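Pectinesterase (Sitophilus oryzae, PDB 4PMH) hydrolyses the methyl esters of pectin to release methanol and probably serves the weevil in digesting plant cell walls. Local coordinates at residues G174-I188 / Q199-R213. Sequence-based numbering, arbitrary orientation.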
loop_
_atom_site.group_PDB
_atom_site.type_symbol
_atom_site.label_atom_id
_atom_site.label_comp_id
_atom_site.label_asym_id
_atom_site.label_seq_id
_atom_site.Cartn_x
_atom_site.Cartn_y
_atom_site.Cartn_z
ATOM N N GLY A 174 10.698 -15.690 -8.559
ATOM C CA GLY A 174 10.662 -15.270 -7.160
ATOM C C GLY A 174 11.296 -13.907 -6.907
ATOM O O GLY A 174 11.243 -13.403 -5.802
ATOM N N ASP A 175 11.921 -13.308 -7.915
ATOM C CA ASP A 175 12.600 -12.021 -7.740
ATOM C C ASP A 175 11.817 -10.801 -8.261
ATOM O O ASP A 175 12.286 -9.674 -8.107
ATOM C CB ASP A 175 13.993 -12.053 -8.416
ATOM C CG ASP A 175 15.071 -12.755 -7.569
ATOM O OD1 ASP A 175 14.778 -13.219 -6.446
ATOM O OD2 ASP A 175 16.235 -12.837 -8.039
ATOM N N GLN A 176 10.651 -10.994 -8.870
ATOM C CA GLN A 176 9.946 -9.863 -9.504
ATOM C C GLN A 176 9.106 -9.005 -8.537
ATOM O O GLN A 176 8.359 -9.533 -7.746
ATOM C CB GLN A 176 9.050 -10.348 -10.648
ATOM C CG GLN A 176 9.819 -10.932 -11.839
ATOM C CD GLN A 176 8.924 -11.180 -13.031
ATOM O OE1 GLN A 176 7.695 -11.245 -12.898
ATOM N NE2 GLN A 176 9.527 -11.311 -14.215
ATOM N N GLN A 177 9.225 -7.681 -8.661
ATOM C CA GLN A 177 8.386 -6.708 -7.952
ATOM C C GLN A 177 7.305 -6.277 -8.924
ATOM O O GLN A 177 7.589 -6.112 -10.106
ATOM C CB GLN A 177 9.196 -5.454 -7.558
ATOM C CG GLN A 177 10.430 -5.698 -6.692
ATOM C CD GLN A 177 11.652 -6.155 -7.494
ATOM O OE1 GLN A 177 11.656 -6.131 -8.724
ATOM N NE2 GLN A 177 12.697 -6.577 -6.786
ATOM N N ALA A 178 6.076 -6.078 -8.453
ATOM C CA ALA A 178 4.988 -5.687 -9.350
ATOM C C ALA A 178 3.862 -5.005 -8.572
ATOM O O ALA A 178 3.123 -5.648 -7.836
ATOM C CB ALA A 178 4.457 -6.899 -10.101
ATOM N N VAL A 179 3.717 -3.707 -8.792
ATOM C CA VAL A 179 2.831 -2.889 -7.992
ATOM C C VAL A 179 1.425 -2.894 -8.583
ATOM O O VAL A 179 1.240 -2.721 -9.775
ATOM C CB VAL A 179 3.340 -1.427 -7.869
ATOM C CG1 VAL A 179 2.341 -0.564 -7.087
ATOM C CG2 VAL A 179 4.702 -1.397 -7.195
ATOM N N ALA A 180 0.443 -3.073 -7.716
ATOM C CA ALA A 180 -0.956 -2.990 -8.113
ATOM C C ALA A 180 -1.434 -1.569 -7.959
ATOM O O ALA A 180 -1.805 -0.940 -8.945
ATOM C CB ALA A 180 -1.829 -3.947 -7.310
ATOM N N LEU A 181 -1.424 -1.063 -6.727
ATOM C CA LEU A 181 -1.771 0.325 -6.443
ATOM C C LEU A 181 -0.562 1.079 -5.884
ATOM O O LEU A 181 0.178 0.564 -5.014
ATOM C CB LEU A 181 -2.938 0.383 -5.451
ATOM C CG LEU A 181 -3.416 1.734 -4.949
ATOM C CD1 LEU A 181 -3.962 2.542 -6.119
ATOM C CD2 LEU A 181 -4.478 1.649 -3.852
ATOM N N GLN A 182 -0.365 2.298 -6.391
ATOM C CA GLN A 182 0.620 3.233 -5.847
ATOM C C GLN A 182 -0.029 4.573 -5.556
ATOM O O GLN A 182 -0.611 5.177 -6.461
ATOM C CB GLN A 182 1.775 3.482 -6.817
ATOM C CG GLN A 182 2.757 4.510 -6.262
ATOM C CD GLN A 182 3.874 4.894 -7.204
ATOM O OE1 GLN A 182 4.583 5.883 -6.963
ATOM N NE2 GLN A 182 4.064 4.112 -8.260
ATOM N N THR A 183 0.122 5.056 -4.321
ATOM C CA THR A 183 -0.387 6.392 -3.947
ATOM C C THR A 183 0.806 7.328 -3.662
ATOM O O THR A 183 1.747 6.960 -2.945
ATOM C CB THR A 183 -1.368 6.355 -2.732
ATOM O OG1 THR A 183 -0.650 6.146 -1.523
ATOM C CG2 THR A 183 -2.429 5.269 -2.878
ATOM N N ASN A 184 0.748 8.528 -4.240
ATOM C CA ASN A 184 1.818 9.534 -4.150
ATOM C C ASN A 184 1.362 10.851 -3.524
ATOM O O ASN A 184 2.169 11.772 -3.374
ATOM C CB ASN A 184 2.330 9.795 -5.560
ATOM C CG ASN A 184 3.545 10.691 -5.607
ATOM O OD1 ASN A 184 3.466 11.815 -6.096
ATOM N ND2 ASN A 184 4.690 10.185 -5.169
ATOM N N SER A 185 0.094 10.938 -3.138
ATOM C CA SER A 185 -0.495 12.192 -2.699
ATOM C C SER A 185 -1.285 12.058 -1.419
ATOM O O SER A 185 -1.495 10.969 -0.916
ATOM C CB SER A 185 -1.453 12.708 -3.765
ATOM O OG SER A 185 -0.741 13.082 -4.910
ATOM N N ASP A 186 -1.749 13.200 -0.936
ATOM C CA ASP A 186 -2.410 13.318 0.358
ATOM C C ASP A 186 -3.926 13.167 0.185
ATOM O O ASP A 186 -4.473 13.496 -0.867
ATOM C CB ASP A 186 -2.056 14.693 0.959
ATOM C CG ASP A 186 -2.505 14.863 2.424
ATOM O OD1 ASP A 186 -2.393 13.924 3.231
ATOM O OD2 ASP A 186 -2.946 15.980 2.766
ATOM N N GLN A 187 -4.572 12.669 1.242
ATOM C CA GLN A 187 -6.018 12.506 1.357
ATOM C C GLN A 187 -6.629 11.503 0.396
ATOM O O GLN A 187 -7.733 11.712 -0.118
ATOM C CB GLN A 187 -6.733 13.870 1.286
ATOM C CG GLN A 187 -6.157 14.840 2.299
ATOM C CD GLN A 187 -6.824 16.184 2.302
ATOM O OE1 GLN A 187 -7.985 16.340 1.878
ATOM N NE2 GLN A 187 -6.093 17.187 2.795
ATOM N N ILE A 188 -5.927 10.396 0.187
ATOM C CA ILE A 188 -6.441 9.292 -0.606
ATOM C C ILE A 188 -7.274 8.349 0.262
ATOM O O ILE A 188 -6.886 7.990 1.381
ATOM C CB ILE A 188 -5.311 8.458 -1.243
ATOM C CG1 ILE A 188 -4.280 9.353 -1.916
ATOM C CG2 ILE A 188 -5.889 7.489 -2.266
ATOM C CD1 ILE A 188 -4.857 10.418 -2.811
ATOM N N GLN A 199 4.792 -9.619 -4.721
ATOM C CA GLN A 199 5.800 -8.737 -4.138
ATOM C C GLN A 199 5.473 -7.290 -4.494
ATOM O O GLN A 199 5.306 -6.984 -5.659
ATOM C CB GLN A 199 7.183 -9.116 -4.670
ATOM C CG GLN A 199 8.339 -8.407 -4.002
ATOM C CD GLN A 199 9.700 -9.030 -4.343
ATOM O OE1 GLN A 199 9.785 -10.109 -4.948
ATOM N NE2 GLN A 199 10.762 -8.352 -3.957
ATOM N N ASP A 200 5.403 -6.401 -3.491
ATOM C CA ASP A 200 5.181 -4.959 -3.699
ATOM C C ASP A 200 3.778 -4.614 -4.199
ATOM O O ASP A 200 3.570 -3.620 -4.895
ATOM C CB ASP A 200 6.243 -4.341 -4.628
ATOM C CG ASP A 200 7.656 -4.406 -4.045
ATOM O OD1 ASP A 200 7.842 -4.795 -2.884
ATOM O OD2 ASP A 200 8.585 -4.051 -4.769
ATOM N N THR A 201 2.808 -5.424 -3.812
ATOM C CA THR A 201 1.413 -5.167 -4.184
ATOM C C THR A 201 0.967 -3.713 -4.003
ATOM O O THR A 201 0.469 -3.096 -4.951
ATOM C CB THR A 201 0.464 -6.110 -3.428
ATOM O OG1 THR A 201 0.883 -7.466 -3.632
ATOM C CG2 THR A 201 -0.986 -5.902 -3.846
ATOM N N LEU A 202 1.106 -3.172 -2.806
ATOM C CA LEU A 202 0.582 -1.842 -2.501
ATOM C C LEU A 202 1.727 -0.929 -2.107
ATOM O O LEU A 202 2.387 -1.155 -1.097
ATOM C CB LEU A 202 -0.475 -1.881 -1.386
ATOM C CG LEU A 202 -0.842 -0.538 -0.755
ATOM C CD1 LEU A 202 -1.273 0.459 -1.815
ATOM C CD2 LEU A 202 -1.944 -0.687 0.294
ATOM N N TYR A 203 1.972 0.085 -2.933
ATOM C CA TYR A 203 2.963 1.117 -2.668
ATOM C C TYR A 203 2.207 2.255 -1.985
ATOM O O TYR A 203 1.714 3.166 -2.637
ATOM C CB TYR A 203 3.601 1.591 -3.974
ATOM C CG TYR A 203 4.909 2.379 -3.873
ATOM C CD1 TYR A 203 5.413 2.823 -2.658
ATOM C CD2 TYR A 203 5.634 2.701 -5.031
ATOM C CE1 TYR A 203 6.605 3.537 -2.593
ATOM C CE2 TYR A 203 6.820 3.428 -4.968
ATOM C CZ TYR A 203 7.295 3.840 -3.750
ATOM O OH TYR A 203 8.465 4.553 -3.665
ATOM N N ALA A 204 2.135 2.198 -0.660
ATOM C CA ALA A 204 1.294 3.131 0.104
ATOM C C ALA A 204 2.112 4.344 0.562
ATOM O O ALA A 204 2.744 4.332 1.633
ATOM C CB ALA A 204 0.680 2.420 1.297
ATOM N N GLY A 205 2.086 5.404 -0.241
ATOM C CA GLY A 205 2.822 6.636 0.084
ATOM C C GLY A 205 4.194 6.586 -0.540
ATOM O O GLY A 205 5.154 6.112 0.051
ATOM N N SER A 206 4.257 7.028 -1.783
ATOM C CA SER A 206 5.468 6.985 -2.577
ATOM C C SER A 206 6.102 8.384 -2.672
ATOM O O SER A 206 7.169 8.524 -3.241
ATOM C CB SER A 206 5.142 6.461 -3.987
ATOM O OG SER A 206 4.157 7.273 -4.677
ATOM N N GLY A 207 5.427 9.404 -2.148
ATOM C CA GLY A 207 5.859 10.791 -2.337
ATOM C C GLY A 207 6.666 11.352 -1.186
ATOM O O GLY A 207 6.943 10.648 -0.208
ATOM N N SER A 208 7.042 12.627 -1.300
ATOM C CA SER A 208 7.945 13.260 -0.340
ATOM C C SER A 208 7.228 14.105 0.702
ATOM O O SER A 208 7.869 14.601 1.616
ATOM C CB SER A 208 8.964 14.142 -1.074
ATOM O OG SER A 208 9.923 13.345 -1.733
ATOM N N SER A 209 5.923 14.296 0.575
ATOM C CA SER A 209 5.225 15.190 1.480
ATOM C C SER A 209 5.353 14.766 2.935
ATOM O O SER A 209 5.247 13.593 3.275
ATOM C CB SER A 209 3.756 15.323 1.110
ATOM O OG SER A 209 3.126 16.272 1.960
ATOM N N SER A 210 5.590 15.749 3.795
ATOM C CA SER A 210 5.638 15.528 5.235
ATOM C C SER A 210 4.294 15.009 5.713
ATOM O O SER A 210 4.223 14.250 6.664
ATOM C CB SER A 210 5.993 16.833 5.954
ATOM O OG SER A 210 7.365 17.131 5.760
ATOM N N VAL A 211 3.244 15.448 5.035
ATOM C CA VAL A 211 1.890 15.023 5.293
ATOM C C VAL A 211 1.340 14.365 4.017
ATOM O O VAL A 211 1.002 15.040 3.046
ATOM C CB VAL A 211 1.056 16.245 5.741
ATOM C CG1 VAL A 211 -0.432 15.974 5.728
ATOM C CG2 VAL A 211 1.504 16.675 7.132
ATOM N N GLU A 212 1.296 13.038 4.018
ATOM C CA GLU A 212 0.851 12.245 2.858
ATOM C C GLU A 212 0.004 11.104 3.411
ATOM O O GLU A 212 0.509 10.024 3.692
ATOM C CB GLU A 212 2.039 11.702 2.049
ATOM C CG GLU A 212 1.648 11.139 0.683
ATOM C CD GLU A 212 2.798 10.463 -0.065
ATOM O OE1 GLU A 212 3.976 10.690 0.272
ATOM O OE2 GLU A 212 2.535 9.673 -0.985
ATOM N N ARG A 213 -1.291 11.384 3.566
ATOM C CA ARG A 213 -2.189 10.536 4.321
ATOM C C ARG A 213 -3.122 9.735 3.413
ATOM O O ARG A 213 -3.633 10.247 2.418
ATOM C CB ARG A 213 -3.035 11.392 5.262
ATOM C CG ARG A 213 -2.188 12.127 6.291
ATOM C CD ARG A 213 -2.962 13.246 6.952
ATOM N NE ARG A 213 -3.205 14.358 6.036
ATOM C CZ ARG A 213 -3.553 15.593 6.413
ATOM N NH1 ARG A 213 -3.710 15.904 7.703
ATOM N NH2 ARG A 213 -3.728 16.533 5.484
HETATM O O HOH W 1 5.263 -9.941 -7.691
HETATM O O HOH W 2 -0.077 8.562 -0.546
HETATM O O HOH W 3 4.021 13.116 -1.288
HETATM O O HOH W 4 -1.924 9.007 0.702
#
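Asp186 and Arg213 lock together side-on, carboxylate and guanidinium nearly coplanar (11° between planes). OD2 of Asp186 takes NH2 of Arg213 on its syn lone pair at 2.9 Å. OD1 receives NE of the same arginine on its syn lone pair and the backbone N of Arg213 on its anti one, so three bonds fix the carboxylate's rotation. CG1 of Val211 lies over one guanidinium face, offset toward its rim.

Gln182 can be followed outward: its CB meets CB of Tyr203 at 3.9 Å, CG and CD run alongside CD2 of the ring, and OE1 ends 2.7 Å from OG of Ser206, while NE2 turns to Thr150. With CG anti to the backbone N (chi1 177°) and the rest extended, the chain keeps beside the tyrosine. CB of Ser206 sits over one face of the Tyr203 ring, toward its rim, and ND2 of Asn184 donates to OG of Ser206 at 3.0 Å.

Strands 181-183 and 202-204 are neighbours in a parallel sheet of the right-handed beta-helix of pectinesterases, joined by Tyr203 N to Leu181 O (2.8 Å) and Thr183 N to Tyr203 O (3.0 Å). On the face opposite Gln182 and Tyr203, CD2 of Leu181 packs on CD1 of Leu202, both against Tyr216.

Toward the presumed active site, Thr201 O accepts from Ala180 N and Leu181 N. Asp200 is probably the proton donor and Gln199 probably stabilises the transition state, as in related pectinesterases; OD2 of Asp200 sits 3.1 Å from CG of Gln177, a probable substrate-binding residue whose OE1 is held by Gln110.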